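Local coordinates for protein periplasmic beta-glucosidase (Pseudomonas aeruginosa, PDB 6R5T) that probably hydrolyses terminal, non-reducing beta-D-glucosyl residues with release of beta-D-glucose, as a periplasmic glycoside hydrolase of family 3, at residues 190-195 and 223-228; 178-183 and 202-207; 236-241 and 279-284; 196-201 and 703-708. The protein carries 1 engineered substitution. All blocks are in the same frame, centred on the assembly; numbering follows the deposited sequence.

Contact 1. Residues 190-195 and 223-228; sequences YNTVDM and LNTING
The carboxamide of N227 grips the backbone of M195 with both of its ends. OD1 of N227 takes the N-H of M195 at 2.9 Å on a lone pair, and ND2 of N227 gives a proton to O of M195, almost along the C=O axis. CG of N227 lies anti to its carbonyl carbon (chi1 -63°) and OD1 nearly eclipses CA (chi2 -3°), so the carboxamide presents C=O and N-H to one residue, as the backbone of a neighbouring strand would. A third bond, from N of N227 to O of V193 (2.9 Å, 162° at the hydrogen), joins the two backbones. V193 packs next, its CG2 3.6 Å from ND2 of N224; that amide group is held in turn by O of T225, approached from above the carbonyl plane, by O of A179, and through its OD1 by OG of S222. Farther along, CD1 of L223 lies alongside the Y190 ring, 3.7 Å from CD1 of Y190, while the phenol OH of Y190 bonds to E486. Four waters add to the direct bonds: two donate to O of Y190, one of them accepting from N of T225 and the other donating to O of L223; a third links the hydroxyls of T192 and T225, and the last ties O of V193 to N of G228. D194 turns to the second subunit, where S196 meets its OD2. L223 lines the glycan pocket, and the whole pairs two segments that follow adjacent parallel strands, 172-178 and 218-221, of the TIM-barrel-like domain of family 3.

Contact 2. Residues 178-183 and 202-207; sequences FALYGA and QDYLPP
At the C-terminal end of strand 172-178, in the TIM-barrel-like domain of this family 3 hydrolase, the chain turns through a cis peptide between F178 and A179 and packs against the junction of helices 197-204 and 206-213. The contact is wholly apolar apart from one water. CD2 of L180 makes the closest contact: it sits 3.5 Å from CB of Y204, the two side chains crossing at about a right angle, and also approaches CD2 of L205 at 4.2 Å. The backbone of L180 has positive phi (76°), and CG stands anti to the carbonyl carbon, which brings the tip of the leucine nearer the helix although its stem does not aim there. On one flank CD2 of L205 meets CB of A179 at 4.0 Å and, more loosely, the ring of F178. On the other, the methyl of A183 lies 3.8 Å from CE2 of Y204. The Y204 hydroxyl is joined to O of G182 through a water lying in the ring plane at its edge, 2.9 Å from OH of Y204, so the water ties the phenol to the 3-10 turn at 181-182. Y208, in the first turn of helix 206-213, bonds through its hydroxyl to N of L180 and meets the F178 ring edge-to-face. Helix 235-245 packs on F178 and L205 through L237, L238 and L241, while helix 146-161 lies against P206 and P207.

Contact 3. Residues 236-241 and 279-284; sequences WLLTDL and IQAGVD
L238 and T239 place CG and OG1, respectively, anti to the carbonyl carbon and beside the backbone N: CG of L238 at chi1 -63°, OG1 of T239 at -61°. These neighbouring side chains thus leave helix 235-245 together toward the end of helix 271-281, the threonine offering its hydroxyl and the leucine its CB and CD1. OG1 of T239 donates to O of A281 at 2.7 Å, reaching the oxygen from above the carbonyl plane. CB of L238 lies 3.4 Å from that same oxygen, so the last carbonyl of the helix is met by one polar and one apolar group. L238 then runs on beside V283, the two pointing the same way, with CD1 of L238 3.5 Å from CG2 of V283. Between them the backbone comes close at G282, whose CA is 5.4 Å from CA of L238. G282 has positive phi (124°) and is the C-prime residue of a Schellman motif, in which N of V283 returns to O of A278 and a weak bond runs from N of G282 to O of I279. The bare CA of G282 lets OG1 of T239 and CB of L238 come this close, and its backbone angles themselves call for glycine. A water lies within bonding distance of both O of L238 (2.7 Å) and O of G282, though it has more acceptors near it than protons to give. The helix 235-245 side is backed by F178 of strand 172-178 against L237 and L238, and by helix 197-204 against W236 and L241; beyond G282, whose carbonyl takes T252 OG1 from strand 251-253, helix 291-301 packs on I279.

Contact 4. Residues 196-201 and 703-708; sequences SLPRMF and SQLRHT
S703 opens the approach from the fibronectin type III-like domain: its CA passes 4.3 Å from CG of P198 while its side chain points away from the helix, and S703 also packs on V229 of the second subunit. Q704 continues the turn, its N bonded to the carboxylate of D702. L705 then carries the contact. Its backbone has positive phi (59°), and CG lies anti to the carbonyl carbon (chi1 -57°), so that both methyls end over the first turn of helix 197-204. CD2 of L705 rests near the backbone at 3.7 Å from N of P198 and also nears CG of the proline ring, whose side chain it crosses at about a right angle. CD1 of L705 lies between CB of L197 (4.0 Å) and CE1 of F201 (4.1 Å). The leucine thus lies across three residues of a helix start that is itself fixed by S196, which as N-cap takes N of R199 on its OG at 3.1 Å. R706 turns back instead to a salt bridge with D702, its guanidinium face over CB of Q704, and H707 stacks on Y701 as strand 707-708 pairs with 700-701. This surface contact therefore joins a two-stranded hairpin of the fibronectin type III-like domain to the start of helix 197-204, whose F201 packs inward on W236 and L241 of helix 235-245, while R199 forms a salt bridge with E185 of the second subunit.

How the contacts relate
Contacts 1, 2 and 3 lie within the N-terminal, TIM-barrel-like domain, whereas contact 4 joins helix 197-204 to the fibronectin type III-like domain some 500 residues later. The segments of contacts 1, 2 and 4 alternate along the chain, so these contacts cross one another; contact 3 follows both 1 and 2 and is nested inside the span closed by contact 4. The centres of contacts 1 and 2 are about 11 Å apart, those of 3 and 4 about 20 Å. M200 and F201 meet W236, linking 4 to 3. Together they run from the glycan pocket to a domain junction, with contacts 1 and 4 both reaching the second subunit.

Contact 1. Residues 190-195 and 223-228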
loop_
_atom_site.group_PDB
_atom_site.type_symbol
_atom_site.label_atom_id
_atom_site.label_comp_id
_atom_site.label_asym_id
_atom_site.label_seq_id
_atom_site.Cartn_x
_atom_site.Cartn_y
_atom_site.Cartn_z
ATOM N N TYR A 190 4.018 11.571 -6.716
ATOM C CA TYR A 190 3.236 11.798 -7.943
ATOM C C TYR A 190 2.457 10.549 -8.357
ATOM O O TYR A 190 1.711 10.619 -9.345
ATOM C CB TYR A 190 4.160 12.197 -9.086
ATOM C CG TYR A 190 5.237 13.182 -8.756
ATOM C CD1 TYR A 190 4.948 14.424 -8.178
ATOM C CD2 TYR A 190 6.552 12.864 -9.048
ATOM C CE1 TYR A 190 5.965 15.330 -7.956
ATOM C CE2 TYR A 190 7.573 13.764 -8.822
ATOM C CZ TYR A 190 7.281 14.979 -8.241
ATOM O OH TYR A 190 8.287 15.925 -8.070
ATOM N N ASN A 191 2.517 9.479 -7.577
ATOM C CA ASN A 191 1.959 8.208 -8.086
ATOM C C ASN A 191 0.453 8.154 -7.831
ATOM O O ASN A 191 -0.141 8.917 -7.030
ATOM C CB ASN A 191 2.650 6.993 -7.465
ATOM C CG ASN A 191 2.465 5.718 -8.267
ATOM O OD1 ASN A 191 2.153 5.771 -9.473
ATOM N ND2 ASN A 191 2.664 4.576 -7.631
ATOM N N THR A 192 -0.137 7.249 -8.574
ATOM C CA THR A 192 -1.556 6.882 -8.532
ATOM C C THR A 192 -2.150 6.868 -7.130
ATOM O O THR A 192 -1.572 6.273 -6.220
ATOM C CB THR A 192 -1.628 5.457 -9.080
ATOM O OG1 THR A 192 -1.071 5.517 -10.396
ATOM C CG2 THR A 192 -3.040 4.921 -9.117
ATOM N N VAL A 193 -3.348 7.437 -7.000
ATOM C CA VAL A 193 -4.140 7.348 -5.774
ATOM C C VAL A 193 -5.444 6.699 -6.114
ATOM O O VAL A 193 -6.146 7.139 -7.056
ATOM C CB VAL A 193 -4.342 8.695 -5.069
ATOM C CG1 VAL A 193 -5.283 8.562 -3.876
ATOM C CG2 VAL A 193 -3.002 9.302 -4.651
ATOM N N ASP A 194 -5.745 5.642 -5.384
ATOM C CA ASP A 194 -6.972 4.872 -5.672
ATOM C C ASP A 194 -7.606 4.550 -4.340
ATOM O O ASP A 194 -6.910 3.947 -3.503
ATOM C CB ASP A 194 -6.641 3.636 -6.498
ATOM C CG ASP A 194 -7.883 2.888 -6.893
ATOM O OD1 ASP A 194 -8.379 2.076 -6.058
ATOM O OD2 ASP A 194 -8.330 3.146 -8.001
ATOM N N MET A 195 -8.843 4.989 -4.100
ATOM C CA MET A 195 -9.473 4.727 -2.808
ATOM C C MET A 195 -10.990 4.818 -2.949
ATOM O O MET A 195 -11.498 5.408 -3.879
ATOM C CB MET A 195 -8.972 5.658 -1.685
ATOM C CG MET A 195 -9.394 7.061 -1.785
ATOM S SD MET A 195 -8.940 8.127 -0.361
ATOM C CE MET A 195 -7.147 8.049 -0.490
ATOM N N LEU A 223 -1.107 16.902 -8.188
ATOM C CA LEU A 223 -0.490 16.338 -9.402
ATOM C C LEU A 223 -0.933 14.907 -9.685
ATOM O O LEU A 223 -0.606 14.435 -10.776
ATOM C CB LEU A 223 1.022 16.378 -9.210
ATOM C CG LEU A 223 1.687 17.753 -9.283
ATOM C CD1 LEU A 223 3.134 17.620 -8.788
ATOM C CD2 LEU A 223 1.674 18.284 -10.682
ATOM N N ASN A 224 -1.579 14.249 -8.736
ATOM C CA ASN A 224 -1.901 12.809 -8.851
ATOM C C ASN A 224 -3.263 12.558 -9.536
ATOM O O ASN A 224 -4.150 13.460 -9.570
ATOM C CB ASN A 224 -2.019 12.174 -7.463
ATOM C CG ASN A 224 -2.945 12.923 -6.532
ATOM O OD1 ASN A 224 -2.626 14.033 -6.079
ATOM N ND2 ASN A 224 -4.108 12.353 -6.232
ATOM N N THR A 225 -3.423 11.333 -10.055
ATOM C CA THR A 225 -4.763 10.801 -10.384
ATOM C C THR A 225 -5.532 10.533 -9.099
ATOM O O THR A 225 -4.919 10.153 -8.041
ATOM C CB THR A 225 -4.695 9.544 -11.251
ATOM O OG1 THR A 225 -3.940 8.534 -10.568
ATOM C CG2 THR A 225 -4.095 9.802 -12.596
ATOM N N ILE A 226 -6.840 10.644 -9.188
ATOM C CA ILE A 226 -7.799 10.193 -8.147
ATOM C C ILE A 226 -8.700 9.197 -8.860
ATOM O O ILE A 226 -9.427 9.612 -9.783
ATOM C CB ILE A 226 -8.605 11.359 -7.566
ATOM C CG1 ILE A 226 -7.667 12.321 -6.852
ATOM C CG2 ILE A 226 -9.768 10.862 -6.709
ATOM C CD1 ILE A 226 -8.325 13.615 -6.489
ATOM N N ASN A 227 -8.563 7.919 -8.538
ATOM C CA ASN A 227 -9.414 6.877 -9.154
ATOM C C ASN A 227 -9.356 7.006 -10.684
ATOM O O ASN A 227 -10.388 6.894 -11.391
ATOM C CB ASN A 227 -10.806 6.974 -8.527
ATOM C CG ASN A 227 -10.788 6.681 -7.051
ATOM O OD1 ASN A 227 -9.747 6.353 -6.520
ATOM N ND2 ASN A 227 -11.926 6.750 -6.390
ATOM N N GLY A 228 -8.171 7.229 -11.233
ATOM C CA GLY A 228 -7.928 7.270 -12.661
ATOM C C GLY A 228 -7.941 8.639 -13.287
ATOM O O GLY A 228 -7.469 8.739 -14.441
HETATM O O HOH W 1 -0.818 10.037 -10.409
HETATM O O HOH W 2 1.451 12.541 -11.351
HETATM O O HOH W 3 -1.436 7.839 -11.834
HETATM O O HOH W 4 -5.766 6.776 -9.750
#

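Contact 2. Residues 178-183 and 202-207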
loop_
_atom_site.group_PDB
_atom_site.type_symbol
_atom_site.label_atom_id
_atom_site.label_comp_id
_atom_site.label_asym_id
_atom_site.label_seq_id
_atom_site.Cartn_x
_atom_site.Cartn_y
_atom_site.Cartn_z
ATOM N N PHE A 178 -4.959 19.690 -3.394
ATOM C CA PHE A 178 -6.343 19.172 -3.524
ATOM C C PHE A 178 -6.339 18.238 -4.719
ATOM O O PHE A 178 -6.238 18.721 -5.866
ATOM C CB PHE A 178 -7.266 20.374 -3.710
ATOM C CG PHE A 178 -8.722 20.043 -3.627
ATOM C CD1 PHE A 178 -9.260 19.519 -2.481
ATOM C CD2 PHE A 178 -9.572 20.331 -4.689
ATOM C CE1 PHE A 178 -10.622 19.272 -2.381
ATOM C CE2 PHE A 178 -10.929 20.030 -4.616
ATOM C CZ PHE A 178 -11.462 19.505 -3.450
ATOM N N ALA A 179 -6.425 16.895 -4.531
ATOM C CA ALA A 179 -6.629 16.229 -3.251
ATOM C C ALA A 179 -5.952 14.859 -3.280
ATOM O O ALA A 179 -5.752 14.288 -4.345
ATOM C CB ALA A 179 -8.113 16.047 -2.983
ATOM N N LEU A 180 -5.747 14.333 -2.059
ATOM C CA LEU A 180 -5.391 12.924 -1.772
ATOM C C LEU A 180 -3.923 12.631 -2.090
ATOM O O LEU A 180 -3.545 11.451 -2.138
ATOM C CB LEU A 180 -6.274 11.950 -2.562
ATOM C CG LEU A 180 -7.778 12.198 -2.588
ATOM C CD1 LEU A 180 -8.473 11.029 -3.255
ATOM C CD2 LEU A 180 -8.343 12.483 -1.218
ATOM N N TYR A 181 -3.121 13.663 -2.302
ATOM C CA TYR A 181 -1.757 13.536 -2.849
ATOM C C TYR A 181 -0.885 12.608 -1.984
ATOM O O TYR A 181 -0.055 11.866 -2.516
ATOM C CB TYR A 181 -1.209 14.950 -2.955
ATOM C CG TYR A 181 0.168 15.118 -3.526
ATOM C CD1 TYR A 181 0.649 14.411 -4.604
ATOM C CD2 TYR A 181 0.973 16.085 -2.970
ATOM C CE1 TYR A 181 1.956 14.614 -5.061
ATOM C CE2 TYR A 181 2.234 16.348 -3.447
ATOM C CZ TYR A 181 2.743 15.586 -4.474
ATOM O OH TYR A 181 4.022 15.846 -4.906
ATOM N N GLY A 182 -1.098 12.614 -0.697
ATOM C CA GLY A 182 -0.282 11.820 0.243
ATOM C C GLY A 182 -0.622 10.344 0.265
ATOM O O GLY A 182 0.033 9.585 1.013
ATOM N N ALA A 183 -1.662 9.900 -0.476
ATOM C CA ALA A 183 -1.985 8.459 -0.592
ATOM C C ALA A 183 -1.312 7.791 -1.789
ATOM O O ALA A 183 -1.717 6.662 -2.181
ATOM C CB ALA A 183 -3.497 8.291 -0.575
ATOM N N GLN A 202 -14.586 10.400 4.550
ATOM C CA GLN A 202 -14.435 10.338 6.012
ATOM C C GLN A 202 -13.037 10.793 6.429
ATOM O O GLN A 202 -12.911 11.521 7.435
ATOM C CB GLN A 202 -14.680 8.915 6.505
ATOM C CG GLN A 202 -14.756 8.833 8.015
ATOM C CD GLN A 202 -16.024 9.444 8.575
ATOM O OE1 GLN A 202 -17.019 9.612 7.898
ATOM N NE2 GLN A 202 -16.022 9.678 9.867
ATOM N N ASP A 203 -12.004 10.364 5.697
ATOM C CA ASP A 203 -10.629 10.478 6.239
ATOM C C ASP A 203 -9.763 11.486 5.467
ATOM O O ASP A 203 -8.904 12.110 6.108
ATOM C CB ASP A 203 -9.933 9.123 6.180
ATOM C CG ASP A 203 -10.589 8.063 7.061
ATOM O OD1 ASP A 203 -11.218 8.445 8.086
ATOM O OD2 ASP A 203 -10.414 6.901 6.730
ATOM N N TYR A 204 -9.896 11.617 4.157
ATOM C CA TYR A 204 -8.868 12.346 3.365
ATOM C C TYR A 204 -9.353 13.731 2.967
ATOM O O TYR A 204 -8.509 14.628 2.944
ATOM C CB TYR A 204 -8.483 11.533 2.136
ATOM C CG TYR A 204 -7.449 10.482 2.413
ATOM C CD1 TYR A 204 -7.782 9.228 2.911
ATOM C CD2 TYR A 204 -6.104 10.757 2.242
ATOM C CE1 TYR A 204 -6.803 8.284 3.165
ATOM C CE2 TYR A 204 -5.119 9.829 2.482
ATOM C CZ TYR A 204 -5.472 8.581 2.985
ATOM O OH TYR A 204 -4.480 7.685 3.258
ATOM N N LEU A 205 -10.636 13.929 2.700
ATOM C CA LEU A 205 -11.127 15.245 2.231
ATOM C C LEU A 205 -11.346 16.260 3.357
ATOM O O LEU A 205 -11.247 17.446 3.078
ATOM C CB LEU A 205 -12.400 15.064 1.414
ATOM C CG LEU A 205 -12.217 14.434 0.049
ATOM C CD1 LEU A 205 -13.586 14.098 -0.557
ATOM C CD2 LEU A 205 -11.424 15.344 -0.868
ATOM N N PRO A 206 -11.706 15.907 4.614
ATOM C CA PRO A 206 -12.035 16.914 5.620
ATOM C C PRO A 206 -11.020 18.033 5.843
ATOM O O PRO A 206 -11.461 19.183 6.073
ATOM C CB PRO A 206 -12.320 16.116 6.892
ATOM C CG PRO A 206 -12.854 14.824 6.355
ATOM C CD PRO A 206 -12.027 14.546 5.118
ATOM N N PRO A 207 -9.683 17.821 5.769
ATOM C CA PRO A 207 -8.772 18.953 5.957
ATOM C C PRO A 207 -8.885 20.056 4.895
ATOM O O PRO A 207 -8.761 21.229 5.231
ATOM C CB PRO A 207 -7.385 18.328 5.934
ATOM C CG PRO A 207 -7.684 16.896 6.375
ATOM C CD PRO A 207 -8.988 16.525 5.704
HETATM O O HOH W 5 -1.640 8.126 2.997
#

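Contact 3. Residues 236-241 and 279-284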
loop_
_atom_site.group_PDB
_atom_site.type_symbol
_atom_site.label_atom_id
_atom_site.label_comp_id
_atom_site.label_asym_id
_atom_site.label_seq_id
_atom_site.Cartn_x
_atom_site.Cartn_y
_atom_site.Cartn_z
ATOM N N TRP A 236 -15.464 16.467 -11.294
ATOM C CA TRP A 236 -16.177 16.035 -10.084
ATOM C C TRP A 236 -15.503 16.710 -8.885
ATOM O O TRP A 236 -16.152 17.300 -8.000
ATOM C CB TRP A 236 -16.207 14.505 -10.011
ATOM C CG TRP A 236 -16.677 14.092 -8.670
ATOM C CD1 TRP A 236 -17.982 14.130 -8.239
ATOM C CD2 TRP A 236 -15.858 13.766 -7.531
ATOM N NE1 TRP A 236 -18.027 13.804 -6.908
ATOM C CE2 TRP A 236 -16.745 13.576 -6.456
ATOM C CE3 TRP A 236 -14.485 13.583 -7.327
ATOM C CZ2 TRP A 236 -16.279 13.212 -5.195
ATOM C CZ3 TRP A 236 -14.029 13.220 -6.079
ATOM C CH2 TRP A 236 -14.917 13.066 -5.023
ATOM N N LEU A 237 -14.182 16.612 -8.817
ATOM C CA LEU A 237 -13.465 17.168 -7.653
ATOM C C LEU A 237 -13.549 18.693 -7.607
ATOM O O LEU A 237 -13.801 19.251 -6.513
ATOM C CB LEU A 237 -12.014 16.687 -7.713
ATOM C CG LEU A 237 -11.133 17.134 -6.563
ATOM C CD1 LEU A 237 -11.340 16.269 -5.351
ATOM C CD2 LEU A 237 -9.669 17.125 -6.985
ATOM N N LEU A 238 -13.281 19.369 -8.731
ATOM C CA LEU A 238 -12.985 20.812 -8.665
ATOM C C LEU A 238 -14.278 21.609 -8.798
ATOM O O LEU A 238 -14.275 22.772 -8.416
ATOM C CB LEU A 238 -12.018 21.170 -9.785
ATOM C CG LEU A 238 -10.658 20.521 -9.718
ATOM C CD1 LEU A 238 -9.846 21.045 -10.876
ATOM C CD2 LEU A 238 -9.990 20.784 -8.388
ATOM N N THR A 239 -15.281 21.036 -9.417
ATOM C CA THR A 239 -16.570 21.730 -9.663
ATOM C C THR A 239 -17.688 21.145 -8.810
ATOM O O THR A 239 -18.196 21.885 -7.969
ATOM C CB THR A 239 -16.942 21.734 -11.146
ATOM O OG1 THR A 239 -15.934 22.431 -11.893
ATOM C CG2 THR A 239 -18.255 22.453 -11.340
ATOM N N ASP A 240 -18.054 19.878 -9.005
ATOM C CA ASP A 240 -19.190 19.278 -8.267
ATOM C C ASP A 240 -18.932 19.350 -6.752
ATOM O O ASP A 240 -19.786 19.771 -5.973
ATOM C CB ASP A 240 -19.445 17.866 -8.752
ATOM C CG ASP A 240 -19.834 17.792 -10.223
ATOM O OD1 ASP A 240 -20.141 18.843 -10.801
ATOM O OD2 ASP A 240 -19.802 16.698 -10.787
ATOM N N LEU A 241 -17.766 18.869 -6.310
ATOM C CA LEU A 241 -17.473 18.844 -4.882
ATOM C C LEU A 241 -17.070 20.237 -4.408
ATOM O O LEU A 241 -17.711 20.794 -3.523
ATOM C CB LEU A 241 -16.373 17.823 -4.643
ATOM C CG LEU A 241 -15.967 17.739 -3.177
ATOM C CD1 LEU A 241 -17.103 17.184 -2.327
ATOM C CD2 LEU A 241 -14.699 16.902 -3.056
ATOM N N ILE A 279 -9.461 23.746 -17.928
ATOM C CA ILE A 279 -10.318 24.929 -17.663
ATOM C C ILE A 279 -11.755 24.461 -17.432
ATOM O O ILE A 279 -12.414 24.997 -16.532
ATOM C CB ILE A 279 -10.186 26.026 -18.750
ATOM C CG1 ILE A 279 -10.721 27.330 -18.122
ATOM C CG2 ILE A 279 -10.842 25.596 -20.047
ATOM C CD1 ILE A 279 -10.366 28.610 -18.793
ATOM N N GLN A 280 -12.221 23.450 -18.158
ATOM C CA GLN A 280 -13.622 22.989 -17.997
ATOM C C GLN A 280 -13.777 22.200 -16.691
ATOM O O GLN A 280 -14.889 22.224 -16.096
ATOM C CB GLN A 280 -14.080 22.243 -19.239
ATOM C CG GLN A 280 -14.129 23.183 -20.444
ATOM C CD GLN A 280 -15.162 22.763 -21.462
ATOM O OE1 GLN A 280 -16.052 23.572 -21.817
ATOM N NE2 GLN A 280 -15.025 21.532 -21.940
ATOM N N ALA A 281 -12.714 21.584 -16.195
ATOM C CA ALA A 281 -12.777 20.889 -14.906
ATOM C C ALA A 281 -12.923 21.852 -13.745
ATOM O O ALA A 281 -13.592 21.509 -12.763
ATOM C CB ALA A 281 -11.580 19.990 -14.743
ATOM N N GLY A 282 -12.375 23.043 -13.894
ATOM C CA GLY A 282 -12.464 24.085 -12.868
ATOM C C GLY A 282 -11.123 24.621 -12.418
ATOM O O GLY A 282 -11.102 25.254 -11.346
ATOM N N VAL A 283 -10.059 24.468 -13.208
ATOM C CA VAL A 283 -8.747 25.079 -12.874
ATOM C C VAL A 283 -8.736 26.520 -13.403
ATOM O O VAL A 283 -8.935 26.686 -14.622
ATOM C CB VAL A 283 -7.600 24.270 -13.464
ATOM C CG1 VAL A 283 -6.294 24.979 -13.235
ATOM C CG2 VAL A 283 -7.562 22.865 -12.891
ATOM N N ASP A 284 -8.592 27.492 -12.523
ATOM C CA ASP A 284 -8.674 28.927 -12.926
ATOM C C ASP A 284 -7.331 29.431 -13.424
ATOM O O ASP A 284 -7.273 30.125 -14.470
ATOM C CB ASP A 284 -9.135 29.806 -11.773
ATOM C CG ASP A 284 -10.530 29.531 -11.275
ATOM O OD1 ASP A 284 -11.406 28.973 -12.055
ATOM O OD2 ASP A 284 -10.773 29.872 -10.121
HETATM O O HOH W 6 -13.287 25.024 -9.502
#

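Contact 4. Residues 196-201 and 703-708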
loop_
_atom_site.group_PDB
_atom_site.type_symbol
_atom_site.label_atom_id
_atom_site.label_comp_id
_atom_site.label_asym_id
_atom_site.label_seq_id
_atom_site.Cartn_x
_atom_site.Cartn_y
_atom_site.Cartn_z
ATOM N N SER A 196 -11.673 4.192 -2.010
ATOM C CA SER A 196 -13.148 4.216 -1.976
ATOM C C SER A 196 -13.658 5.622 -1.673
ATOM O O SER A 196 -12.978 6.432 -0.985
ATOM C CB SER A 196 -13.674 3.207 -0.963
ATOM O OG SER A 196 -13.525 3.708 0.384
ATOM N N LEU A 197 -14.892 5.866 -2.048
ATOM C CA LEU A 197 -15.486 7.163 -1.707
ATOM C C LEU A 197 -15.707 7.279 -0.215
ATOM O O LEU A 197 -15.486 8.365 0.342
ATOM C CB LEU A 197 -16.730 7.409 -2.551
ATOM C CG LEU A 197 -16.430 7.597 -4.044
ATOM C CD1 LEU A 197 -17.732 7.631 -4.849
ATOM C CD2 LEU A 197 -15.617 8.872 -4.292
ATOM N N PRO A 198 -16.189 6.249 0.532
ATOM C CA PRO A 198 -16.321 6.451 1.964
ATOM C C PRO A 198 -14.996 6.822 2.639
ATOM O O PRO A 198 -14.997 7.653 3.543
ATOM C CB PRO A 198 -16.912 5.119 2.442
ATOM C CG PRO A 198 -17.663 4.632 1.254
ATOM C CD PRO A 198 -16.769 4.971 0.075
ATOM N N ARG A 199 -13.893 6.202 2.233
ATOM C CA ARG A 199 -12.567 6.529 2.843
ATOM C C ARG A 199 -12.195 7.980 2.478
ATOM O O ARG A 199 -11.676 8.756 3.316
ATOM C CB ARG A 199 -11.488 5.545 2.413
ATOM C CG ARG A 199 -10.092 5.935 2.845
ATOM C CD ARG A 199 -9.024 4.914 2.491
ATOM N NE ARG A 199 -9.053 3.774 3.388
ATOM C CZ ARG A 199 -8.085 2.849 3.445
ATOM N NH1 ARG A 199 -7.066 2.881 2.618
ATOM N NH2 ARG A 199 -8.155 1.878 4.316
ATOM N N MET A 200 -12.405 8.325 1.227
ATOM C CA MET A 200 -12.088 9.680 0.740
ATOM C C MET A 200 -12.845 10.713 1.581
ATOM O O MET A 200 -12.253 11.680 2.122
ATOM C CB MET A 200 -12.445 9.761 -0.752
ATOM C CG MET A 200 -11.789 10.852 -1.449
ATOM S SD MET A 200 -12.421 10.936 -3.159
ATOM C CE MET A 200 -11.890 9.427 -3.911
ATOM N N PHE A 201 -14.162 10.530 1.729
ATOM C CA PHE A 201 -15.005 11.519 2.420
ATOM C C PHE A 201 -14.746 11.557 3.920
ATOM O O PHE A 201 -14.730 12.648 4.515
ATOM C CB PHE A 201 -16.475 11.277 2.086
ATOM C CG PHE A 201 -16.871 11.935 0.784
ATOM C CD1 PHE A 201 -16.528 11.391 -0.418
ATOM C CD2 PHE A 201 -17.327 13.241 0.791
ATOM C CE1 PHE A 201 -16.849 12.023 -1.611
ATOM C CE2 PHE A 201 -17.574 13.918 -0.400
ATOM C CZ PHE A 201 -17.373 13.282 -1.598
ATOM N N SER A 703 -21.913 3.479 3.021
ATOM C CA SER A 703 -21.570 2.983 1.664
ATOM C C SER A 703 -22.196 3.886 0.594
ATOM O O SER A 703 -21.639 3.950 -0.506
ATOM C CB SER A 703 -21.998 1.553 1.438
ATOM O OG SER A 703 -21.271 0.693 2.276
ATOM N N GLN A 704 -23.325 4.522 0.892
ATOM C CA GLN A 704 -24.027 5.404 -0.069
ATOM C C GLN A 704 -23.626 6.866 0.147
ATOM O O GLN A 704 -24.238 7.741 -0.495
ATOM C CB GLN A 704 -25.538 5.183 0.070
ATOM C CG GLN A 704 -26.009 3.840 -0.464
ATOM C CD GLN A 704 -25.690 2.683 0.447
ATOM O OE1 GLN A 704 -25.931 2.721 1.658
ATOM N NE2 GLN A 704 -25.143 1.630 -0.144
ATOM N N LEU A 705 -22.614 7.134 0.974
ATOM C CA LEU A 705 -22.139 8.474 1.393
ATOM C C LEU A 705 -23.254 9.255 2.093
ATOM O O LEU A 705 -23.189 10.475 2.075
ATOM C CB LEU A 705 -21.598 9.248 0.186
ATOM C CG LEU A 705 -20.470 8.575 -0.581
ATOM C CD1 LEU A 705 -20.014 9.470 -1.734
ATOM C CD2 LEU A 705 -19.297 8.301 0.359
ATOM N N ARG A 706 -24.193 8.570 2.749
ATOM C CA ARG A 706 -25.040 9.257 3.738
ATOM C C ARG A 706 -24.198 9.527 4.973
ATOM O O ARG A 706 -23.510 8.593 5.454
ATOM C CB ARG A 706 -26.233 8.377 4.092
ATOM C CG ARG A 706 -27.093 8.104 2.872
ATOM C CD ARG A 706 -28.495 7.694 3.241
ATOM N NE ARG A 706 -28.953 6.656 2.327
ATOM C CZ ARG A 706 -28.731 5.351 2.475
ATOM N NH1 ARG A 706 -29.196 4.499 1.574
ATOM N NH2 ARG A 706 -28.044 4.900 3.509
ATOM N N HIS A 707 -24.270 10.736 5.494
ATOM C CA HIS A 707 -23.528 11.156 6.701
ATOM C C HIS A 707 -24.387 10.975 7.950
ATOM O O HIS A 707 -25.179 11.897 8.226
ATOM C CB HIS A 707 -23.071 12.587 6.559
ATOM C CG HIS A 707 -21.932 12.940 7.442
ATOM N ND1 HIS A 707 -21.924 14.116 8.165
ATOM C CD2 HIS A 707 -20.791 12.284 7.766
ATOM C CE1 HIS A 707 -20.791 14.214 8.840
ATOM N NE2 HIS A 707 -20.074 13.096 8.606
ATOM N N THR A 708 -24.216 9.835 8.632
ATOM C CA THR A 708 -25.186 9.227 9.574
ATOM C C THR A 708 -24.519 9.049 10.944
ATOM O O THR A 708 -23.329 8.704 10.976
ATOM C CB THR A 708 -25.749 7.929 8.973
ATOM O OG1 THR A 708 -26.601 7.258 9.898
ATOM C CG2 THR A 708 -24.704 6.918 8.541
#